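Local coordinates for fiber protein (Human adenovirus 16, PDB 3CNC), which forms the trimeric knob of the adenovirus fibre and, as in several other species B adenoviruses, probably attaches the virus to the receptor CD46, at residues T77-L80 with F81-N84; E145-N148 with E149-I152; R176-A180 with S181-Y185. All coordinates share one frame; numbering follows the deposited sequence.

Interaction 1 of 3, residues T77-L80 with F81-N84; sequences TNTL and FKNN
Lys-82 folds back over Thr-79, and the two side chains meet aliphatic to aliphatic at a slant. Thr-79 sends its methyl CG2 into the contact by setting it anti to its own backbone N (OG1 has chi1 -66°); the hydroxyl OG1 turns off to hydrogen-bond the carbonyl O of Glu-75. Kinks at chi2 and chi3 of Lys-82 bring its chain back past the methyl, with Thr-79 CG2 3.6 Å from Lys-82 CE and 3.9 Å from Lys-82 CG. In the backbone, Lys-82 N donates to Thr-79 O at 2.9 Å, the three-residue step that closes a tight turn.

One residue further on, Asn-83 repeats that spacing with its side chain. Its ND2 reaches Leu-80 O at 3.2 Å, coming from above the carbonyl plane through a rather bent N-H...O angle of 137°. The Phe-81 ring heads away from Thr-79 and Lys-82: its CD2 lies 3.6 Å from Leu-80 C, obliquely, and 4.3 Å from Leu-80 CB. Beyond the turn the ring meets Tyr-158 edge-to-face, while Leu-80 and Phe-81 both rest on Leu-206.

A surface turn with its aromatic residue buried is part of the CD loop of the adenovirus knob, the connection that carries the chain from one sheet of the beta sandwich to the other.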
ATOM      1  N   THR A  77      -1.479  28.228  -4.772  1.00 58.03           N
ATOM      2  CA  THR A  77      -1.048  26.848  -4.578  1.00 58.03           C
ATOM      3  C   THR A  77       0.236  26.580  -5.345  1.00 58.03           C
ATOM      4  O   THR A  77       1.140  25.912  -4.838  1.00 58.03           O
ATOM      5  CB  THR A  77      -2.115  25.801  -5.052  1.00 50.99           C
ATOM      6  OG1 THR A  77      -2.225  25.821  -6.485  1.00 50.99           O
ATOM      7  CG2 THR A  77      -3.475  26.093  -4.426  1.00 50.99           C
ATOM      8  N   ASN A  78       0.331  27.120  -6.556  1.00 53.03           N
ATOM      9  CA  ASN A  78       1.511  26.875  -7.372  1.00 53.03           C
ATOM     10  C   ASN A  78       2.729  27.706  -6.990  1.00 53.03           C
ATOM     11  O   ASN A  78       3.740  27.716  -7.684  1.00 53.03           O
ATOM     12  CB  ASN A  78       1.152  27.034  -8.852  1.00 60.20           C
ATOM     13  CG  ASN A  78       0.076  26.035  -9.288  1.00 60.20           C
ATOM     14  OD1 ASN A  78       0.002  24.922  -8.762  1.00 60.20           O
ATOM     15  ND2 ASN A  78      -0.755  26.427 -10.249  1.00 60.20           N
ATOM     16  N   THR A  79       2.639  28.370  -5.849  1.00 78.68           N
ATOM     17  CA  THR A  79       3.738  29.184  -5.362  1.00 78.68           C
ATOM     18  C   THR A  79       4.196  28.642  -4.020  1.00 78.68           C
ATOM     19  O   THR A  79       5.342  28.846  -3.613  1.00 78.68           O
ATOM     20  CB  THR A  79       3.300  30.645  -5.191  1.00 83.16           C
ATOM     21  OG1 THR A  79       3.005  31.200  -6.475  1.00 83.16           O
ATOM     22  CG2 THR A  79       4.394  31.460  -4.532  1.00 83.16           C
ATOM     23  N   LEU A  80       3.290  27.938  -3.347  1.00 58.46           N
ATOM     24  CA  LEU A  80       3.561  27.368  -2.037  1.00 58.46           C
ATOM     25  C   LEU A  80       4.943  26.769  -1.861  1.00 58.46           C
ATOM     26  O   LEU A  80       5.516  26.849  -0.773  1.00 58.46           O
ATOM     27  CB  LEU A  80       2.516  26.303  -1.703  1.00 66.55           C
ATOM     28  CG  LEU A  80       1.123  26.803  -1.331  1.00 66.55           C
ATOM     29  CD1 LEU A  80       0.157  25.636  -1.329  1.00 66.55           C
ATOM     30  CD2 LEU A  80       1.165  27.488   0.034  1.00 66.55           C
ATOM     31  N   PHE A  81       5.491  26.174  -2.916  1.00 64.50           N
ATOM     32  CA  PHE A  81       6.799  25.541  -2.806  1.00 64.50           C
ATOM     33  C   PHE A  81       8.020  26.407  -3.079  1.00 64.50           C
ATOM     34  O   PHE A  81       9.082  25.904  -3.457  1.00 64.50           O
ATOM     35  CB  PHE A  81       6.834  24.270  -3.660  1.00 69.39           C
ATOM     36  CG  PHE A  81       6.091  23.105  -3.042  1.00 69.39           C
ATOM     37  CD1 PHE A  81       6.006  21.887  -3.703  1.00 69.39           C
ATOM     38  CD2 PHE A  81       5.493  23.222  -1.788  1.00 69.39           C
ATOM     39  CE1 PHE A  81       5.339  20.809  -3.128  1.00 69.39           C
ATOM     40  CE2 PHE A  81       4.823  22.145  -1.208  1.00 69.39           C
ATOM     41  CZ  PHE A  81       4.748  20.938  -1.879  1.00 69.39           C
ATOM     42  N   LYS A  82       7.872  27.712  -2.882  1.00 80.07           N
ATOM     43  CA  LYS A  82       8.992  28.619  -3.046  1.00 80.07           C
ATOM     44  C   LYS A  82       9.540  28.795  -1.634  1.00 80.07           C
ATOM     45  O   LYS A  82      10.471  29.566  -1.404  1.00 80.07           O
ATOM     46  CB  LYS A  82       8.542  29.963  -3.622  1.00 84.36           C
ATOM     47  CG  LYS A  82       7.928  29.845  -5.004  1.00 84.36           C
ATOM     48  CD  LYS A  82       8.299  31.017  -5.908  1.00 84.36           C
ATOM     49  CE  LYS A  82       7.772  32.350  -5.383  1.00 84.36           C
ATOM     50  NZ  LYS A  82       8.040  33.458  -6.350  1.00 84.36           N
ATOM     51  N   ASN A  83       8.931  28.064  -0.698  1.00 70.22           N
ATOM     52  CA  ASN A  83       9.322  28.057   0.714  1.00 70.22           C
ATOM     53  C   ASN A  83       9.844  26.658   1.011  1.00 70.22           C
ATOM     54  O   ASN A  83       9.494  25.708   0.311  1.00 70.22           O
ATOM     55  CB  ASN A  83       8.118  28.343   1.610  1.00 90.95           C
ATOM     56  CG  ASN A  83       7.402  29.621   1.234  1.00 90.95           C
ATOM     57  OD1 ASN A  83       7.975  30.708   1.297  1.00 90.95           O
ATOM     58  ND2 ASN A  83       6.139  29.497   0.836  1.00 90.95           N
ATOM     59  N   ASN A  84      10.667  26.518   2.046  1.00 66.63           N
ATOM     60  CA  ASN A  84      11.228  25.212   2.383  1.00 66.63           C
ATOM     61  C   ASN A  84      10.433  24.442   3.438  1.00 66.63           C
ATOM     62  O   ASN A  84      10.714  23.271   3.698  1.00 66.63           O
ATOM     63  CB  ASN A  84      12.671  25.361   2.869  1.00 76.96           C
ATOM     64  CG  ASN A  84      12.761  26.017   4.235  1.00 76.96           C
ATOM     65  OD1 ASN A  84      13.676  25.732   5.008  1.00 76.96           O
ATOM     66  ND2 ASN A  84      11.812  26.906   4.536  1.00 76.96           N
TER

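Interaction 2 of 3, residues E145-N148 with E149-I152; sequences ETLN and EDYI
Glu-149 curls back against Leu-147 and Asn-148, and its path is worth following outward from the backbone. Glu-149 CB sits 3.7 Å from Asn-148 C, and CG still borders that same carbon. An unusual chi1, well off a staggered position, and a bend at chi2 (86°) together bring the carboxylate back over the preceding residues instead of letting it run on outward. Glu-149 CD comes to 3.8 Å from Leu-147 CD2, and the two side chains pass at a slant. At the tip the oxygens part company. Glu-149 OE1 lies 3.3 Å from the Leu-147 methyl CD2, and it makes a salt bridge with NZ of Lys-35 of the second subunit. Glu-149 OE2 hangs 3.0 Å from Asn-148 N, but the N-H points badly for it and no hydrogen bond forms.

The backbone beneath is a short 3-10 turn leading into strand 151-159, entered from Leu-147, whose own backbone is in the left-handed region. Asp-150 N donates to Leu-147 O at 3.2 Å, fairly straight at 157° although it approaches from above the carbonyl plane. The next bond of the turn, Tyr-151 N to Asn-148 O, is weak, and a water helps there by donating to Asn-148 O (2.8 Å) and to Tyr-151 O (2.7 Å). Asn-148 O also lies at the edge of the Tyr-151 ring, close to its plane, while the Asn-148 amide is inclined to that ring by 55°.

Chemically, the contact splits the work: backbone bonds and a water hold the turn, and the salt bridge of the bent Glu-149 ties it to the second subunit. Lys-35 there would be expected to favour the ionised carboxylate.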
ATOM      1  N   GLU A 145      -8.304  13.255  25.854  1.00 60.51           N
ATOM      2  CA  GLU A 145      -8.160  12.100  24.967  1.00 60.51           C
ATOM      3  C   GLU A 145      -7.264  12.315  23.726  1.00 60.51           C
ATOM      4  O   GLU A 145      -7.482  13.223  22.932  1.00 60.51           O
ATOM      5  CB  GLU A 145      -9.555  11.639  24.551  1.00 58.36           C
ATOM      6  CG  GLU A 145      -9.639  10.251  23.965  1.00 58.36           C
ATOM      7  CD  GLU A 145     -11.076   9.813  23.814  1.00 58.36           C
ATOM      8  OE1 GLU A 145     -11.947  10.703  23.721  1.00 58.36           O
ATOM      9  OE2 GLU A 145     -11.343   8.594  23.780  1.00 58.36           O
ATOM     10  N   THR A 146      -6.257  11.460  23.570  1.00 48.32           N
ATOM     11  CA  THR A 146      -5.324  11.553  22.444  1.00 48.32           C
ATOM     12  C   THR A 146      -5.765  10.772  21.198  1.00 48.32           C
ATOM     13  O   THR A 146      -5.605  11.256  20.073  1.00 48.32           O
ATOM     14  CB  THR A 146      -3.918  11.054  22.850  1.00 52.22           C
ATOM     15  OG1 THR A 146      -4.041   9.797  23.529  1.00 52.22           O
ATOM     16  CG2 THR A 146      -3.232  12.064  23.771  1.00 52.22           C
ATOM     17  N   LEU A 147      -6.304   9.566  21.404  1.00 46.51           N
ATOM     18  CA  LEU A 147      -6.776   8.718  20.310  1.00 46.51           C
ATOM     19  C   LEU A 147      -5.793   8.592  19.150  1.00 46.51           C
ATOM     20  O   LEU A 147      -6.138   8.874  17.998  1.00 46.51           O
ATOM     21  CB  LEU A 147      -8.109   9.242  19.772  1.00 46.14           C
ATOM     22  CG  LEU A 147      -9.332   8.805  20.563  1.00 46.14           C
ATOM     23  CD1 LEU A 147     -10.605   9.368  19.931  1.00 46.14           C
ATOM     24  CD2 LEU A 147      -9.359   7.274  20.613  1.00 46.14           C
ATOM     25  N   ASN A 148      -4.578   8.151  19.445  1.00 47.06           N
ATOM     26  CA  ASN A 148      -3.568   8.014  18.408  1.00 47.06           C
ATOM     27  C   ASN A 148      -3.798   6.891  17.402  1.00 47.06           C
ATOM     28  O   ASN A 148      -3.059   6.799  16.421  1.00 47.06           O
ATOM     29  CB  ASN A 148      -2.180   7.877  19.042  1.00 58.69           C
ATOM     30  CG  ASN A 148      -1.692   9.183  19.656  1.00 58.69           C
ATOM     31  OD1 ASN A 148      -2.273  10.252  19.419  1.00 58.69           O
ATOM     32  ND2 ASN A 148      -0.614   9.108  20.434  1.00 58.69           N
ATOM     33  N   GLU A 149      -4.801   6.040  17.633  1.00 45.92           N
ATOM     34  CA  GLU A 149      -5.116   4.948  16.691  1.00 45.92           C
ATOM     35  C   GLU A 149      -5.875   5.532  15.504  1.00 45.92           C
ATOM     36  O   GLU A 149      -6.201   4.819  14.550  1.00 45.92           O
ATOM     37  CB  GLU A 149      -6.036   3.890  17.313  1.00 62.18           C
ATOM     38  CG  GLU A 149      -5.930   3.742  18.796  1.00 62.18           C
ATOM     39  CD  GLU A 149      -6.817   4.714  19.560  1.00 62.18           C
ATOM     40  OE1 GLU A 149      -8.023   4.430  19.720  1.00 62.18           O
ATOM     41  OE2 GLU A 149      -6.299   5.758  19.998  1.00 62.18           O
ATOM     42  N   ASP A 150      -6.202   6.817  15.586  1.00 43.15           N
ATOM     43  CA  ASP A 150      -6.933   7.473  14.512  1.00 43.15           C
ATOM     44  C   ASP A 150      -6.023   8.036  13.436  1.00 43.15           C
ATOM     45  O   ASP A 150      -6.494   8.714  12.526  1.00 43.15           O
ATOM     46  CB  ASP A 150      -7.811   8.591  15.074  1.00 44.63           C
ATOM     47  CG  ASP A 150      -9.023   8.060  15.833  1.00 44.63           C
ATOM     48  OD1 ASP A 150      -9.136   6.826  16.010  1.00 44.63           O
ATOM     49  OD2 ASP A 150      -9.867   8.881  16.254  1.00 44.63           O
ATOM     50  N   TYR A 151      -4.727   7.740  13.519  1.00 44.77           N
ATOM     51  CA  TYR A 151      -3.778   8.267  12.544  1.00 44.77           C
ATOM     52  C   TYR A 151      -3.047   7.263  11.659  1.00 44.77           C
ATOM     53  O   TYR A 151      -2.634   6.187  12.107  1.00 44.77           O
ATOM     54  CB  TYR A 151      -2.692   9.097  13.239  1.00 57.59           C
ATOM     55  CG  TYR A 151      -3.171  10.279  14.037  1.00 57.59           C
ATOM     56  CD1 TYR A 151      -3.208  10.232  15.432  1.00 57.59           C
ATOM     57  CD2 TYR A 151      -3.540  11.466  13.403  1.00 57.59           C
ATOM     58  CE1 TYR A 151      -3.598  11.344  16.182  1.00 57.59           C
ATOM     59  CE2 TYR A 151      -3.929  12.585  14.137  1.00 57.59           C
ATOM     60  CZ  TYR A 151      -3.953  12.520  15.526  1.00 57.59           C
ATOM     61  OH  TYR A 151      -4.305  13.635  16.251  1.00 57.59           O
ATOM     62  N   ILE A 152      -2.863   7.647  10.399  1.00 50.38           N
ATOM     63  CA  ILE A 152      -2.119   6.845   9.443  1.00 50.38           C
ATOM     64  C   ILE A 152      -0.995   7.770   8.985  1.00 50.38           C
ATOM     65  O   ILE A 152      -1.251   8.927   8.627  1.00 50.38           O
ATOM     66  CB  ILE A 152      -2.972   6.464   8.194  1.00 43.44           C
ATOM     67  CG1 ILE A 152      -4.070   5.463   8.563  1.00 43.44           C
ATOM     68  CG2 ILE A 152      -2.082   5.878   7.124  1.00 43.44           C
ATOM     69  CD1 ILE A 152      -5.101   5.240   7.446  1.00 43.44           C
TER
HETATM   70  O   HOH W   1      -2.062   5.012  14.462  1.00 61.48           O

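Interaction 3 of 3, residues R176-A180 with S181-Y185; sequences RRMLA and SGMAY
Met-183, the last residue of a type I beta turn that starts at Ala-180, reaches back along Arg-177, Met-178 and Leu-179 at the end of the HI loop of the knob. This is the close-packed side. With CG anti to the backbone N (chi1 -170°) and the chain extended beyond it, the thioether lies along the inside of the loop. Its SD accepts a weak hydrogen bond from Leu-179 N at 3.2 Å and touches Leu-179 CB at 3.9 Å. Met-178 crosses it at a slant, the two CG atoms 4.2 Å apart, and Ala-93 of strand 85-94 packs on the buried side chain.

The outer side is much looser. Ser-181 and Gly-182, the two corner residues of the turn, are exposed, and the bond that closes the turn, Met-183 N to Ala-180 O, is weak at 3.4 Å though nearly straight (159°). Past the turn the chain rejoins the sheet through a classic beta bulge, Ala-184 and Tyr-185 both facing Phe-94. The long side chain ends in the methyl CE of Met-183, 3.2 Å from Arg-177 O and 3.7 Å from Met-178 CA.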
ATOM      1  N   ARG A 176     -11.542  11.946  14.191  1.00 62.18           N
ATOM      2  CA  ARG A 176     -11.108  12.182  15.562  1.00 62.18           C
ATOM      3  C   ARG A 176     -11.884  13.312  16.220  1.00 62.18           C
ATOM      4  O   ARG A 176     -12.134  13.290  17.429  1.00 62.18           O
ATOM      5  CB  ARG A 176      -9.610  12.445  15.645  1.00 66.75           C
ATOM      6  CG  ARG A 176      -9.029  11.829  16.896  1.00 66.75           C
ATOM      7  CD  ARG A 176      -7.607  12.250  17.168  1.00 66.75           C
ATOM      8  NE  ARG A 176      -7.522  13.655  17.530  1.00 66.75           N
ATOM      9  CZ  ARG A 176      -6.547  14.163  18.270  1.00 66.75           C
ATOM     10  NH1 ARG A 176      -5.587  13.373  18.725  1.00 66.75           N
ATOM     11  NH2 ARG A 176      -6.529  15.456  18.549  1.00 66.75           N
ATOM     12  N   ARG A 177     -12.283  14.291  15.414  1.00 55.94           N
ATOM     13  CA  ARG A 177     -13.045  15.417  15.917  1.00 55.94           C
ATOM     14  C   ARG A 177     -14.240  15.690  15.030  1.00 55.94           C
ATOM     15  O   ARG A 177     -14.159  15.589  13.804  1.00 55.94           O
ATOM     16  CB  ARG A 177     -12.193  16.696  15.959  1.00 82.55           C
ATOM     17  CG  ARG A 177     -11.034  16.713  16.942  1.00 82.55           C
ATOM     18  CD  ARG A 177     -10.428  18.121  16.997  1.00 82.55           C
ATOM     19  NE  ARG A 177      -9.101  18.166  17.615  1.00 82.55           N
ATOM     20  CZ  ARG A 177      -8.855  18.026  18.918  1.00 82.55           C
ATOM     21  NH1 ARG A 177      -9.851  17.828  19.774  1.00 82.55           N
ATOM     22  NH2 ARG A 177      -7.602  18.085  19.368  1.00 82.55           N
ATOM     23  N   MET A 178     -15.364  16.014  15.654  1.00 51.59           N
ATOM     24  CA  MET A 178     -16.537  16.395  14.892  1.00 51.59           C
ATOM     25  C   MET A 178     -16.504  17.921  14.948  1.00 51.59           C
ATOM     26  O   MET A 178     -15.956  18.499  15.896  1.00 51.59           O
ATOM     27  CB  MET A 178     -17.808  15.839  15.514  1.00 85.45           C
ATOM     28  CG  MET A 178     -18.331  14.660  14.745  1.00 85.45           C
ATOM     29  SD  MET A 178     -19.860  14.073  15.432  1.00 85.45           S
ATOM     30  CE  MET A 178     -19.288  12.631  16.372  1.00 85.45           C
ATOM     31  N   LEU A 179     -17.065  18.571  13.935  1.00 62.76           N
ATOM     32  CA  LEU A 179     -17.029  20.023  13.869  1.00 62.76           C
ATOM     33  C   LEU A 179     -18.398  20.711  13.926  1.00 62.76           C
ATOM     34  O   LEU A 179     -18.477  21.917  14.176  1.00 62.76           O
ATOM     35  CB  LEU A 179     -16.271  20.436  12.600  1.00 56.33           C
ATOM     36  CG  LEU A 179     -14.927  19.715  12.380  1.00 56.33           C
ATOM     37  CD1 LEU A 179     -14.390  20.054  11.000  1.00 56.33           C
ATOM     38  CD2 LEU A 179     -13.922  20.098  13.464  1.00 56.33           C
ATOM     39  N   ALA A 180     -19.465  19.951  13.693  1.00 62.60           N
ATOM     40  CA  ALA A 180     -20.830  20.479  13.733  1.00 62.60           C
ATOM     41  C   ALA A 180     -21.776  19.351  14.086  1.00 62.60           C
ATOM     42  O   ALA A 180     -21.391  18.183  14.081  1.00 62.60           O
ATOM     43  CB  ALA A 180     -21.217  21.073  12.397  1.00 44.57           C
ATOM     44  N   SER A 181     -23.021  19.692  14.377  1.00 71.84           N
ATOM     45  CA  SER A 181     -23.984  18.675  14.767  1.00 71.84           C
ATOM     46  C   SER A 181     -24.329  17.632  13.701  1.00 71.84           C
ATOM     47  O   SER A 181     -24.484  16.446  14.019  1.00 71.84           O
ATOM     48  CB  SER A 181     -25.265  19.342  15.291  1.00 76.95           C
ATOM     49  OG  SER A 181     -25.758  20.303  14.380  1.00 76.95           O
ATOM     50  N   GLY A 182     -24.434  18.048  12.446  1.00 61.45           N
ATOM     51  CA  GLY A 182     -24.790  17.090  11.410  1.00 61.45           C
ATOM     52  C   GLY A 182     -23.666  16.214  10.891  1.00 61.45           C
ATOM     53  O   GLY A 182     -23.871  15.408   9.990  1.00 61.45           O
ATOM     54  N   MET A 183     -22.485  16.359  11.471  1.00 57.65           N
ATOM     55  CA  MET A 183     -21.309  15.609  11.046  1.00 57.65           C
ATOM     56  C   MET A 183     -21.225  14.234  11.695  1.00 57.65           C
ATOM     57  O   MET A 183     -21.391  14.112  12.900  1.00 57.65           O
ATOM     58  CB  MET A 183     -20.062  16.417  11.383  1.00 53.49           C
ATOM     59  CG  MET A 183     -18.791  15.879  10.798  1.00 53.49           C
ATOM     60  SD  MET A 183     -17.500  17.073  11.095  1.00 53.49           S
ATOM     61  CE  MET A 183     -16.034  16.039  11.212  1.00 53.49           C
ATOM     62  N   ALA A 184     -20.955  13.207  10.889  1.00 54.93           N
ATOM     63  CA  ALA A 184     -20.857  11.834  11.384  1.00 54.93           C
ATOM     64  C   ALA A 184     -19.477  11.206  11.176  1.00 54.93           C
ATOM     65  O   ALA A 184     -19.085  10.294  11.915  1.00 54.93           O
ATOM     66  CB  ALA A 184     -21.924  10.970  10.716  1.00 60.44           C
ATOM     67  N   TYR A 185     -18.738  11.684  10.176  1.00 51.51           N
ATOM     68  CA  TYR A 185     -17.412  11.135   9.900  1.00 51.51           C
ATOM     69  C   TYR A 185     -16.426  12.192   9.483  1.00 51.51           C
ATOM     70  O   TYR A 185     -16.813  13.246   8.982  1.00 51.51           O
ATOM     71  CB  TYR A 185     -17.484  10.088   8.794  1.00 48.97           C
ATOM     72  CG  TYR A 185     -18.538   9.050   9.040  1.00 48.97           C
ATOM     73  CD1 TYR A 185     -19.837   9.228   8.569  1.00 48.97           C
ATOM     74  CD2 TYR A 185     -18.256   7.919   9.805  1.00 48.97           C
ATOM     75  CE1 TYR A 185     -20.832   8.306   8.857  1.00 48.97           C
ATOM     76  CE2 TYR A 185     -19.247   6.988  10.104  1.00 48.97           C
ATOM     77  CZ  TYR A 185     -20.531   7.188   9.628  1.00 48.97           C
ATOM     78  OH  TYR A 185     -21.513   6.275   9.926  1.00 48.97           O
TER

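The three contacts come in series along the chain, none nested in or crossing another. Interaction 1 closes a turn in the connection from strand 63-72 of one sheet to strand 85-94 of the other. Interaction 2 forms the turn that delivers the chain into strand 151-159, an outermost strand of the second sheet within this chain, and interaction 3 closes a turn in the hairpin connection between strands 165-174 and 185-194. Interaction 1 stands apart, its nearest atoms about 17 Å from interaction 2 and about 20 Å from interaction 3. The latter two touch at Arg-176, whose CD lies 3.8 Å from Leu-147 O.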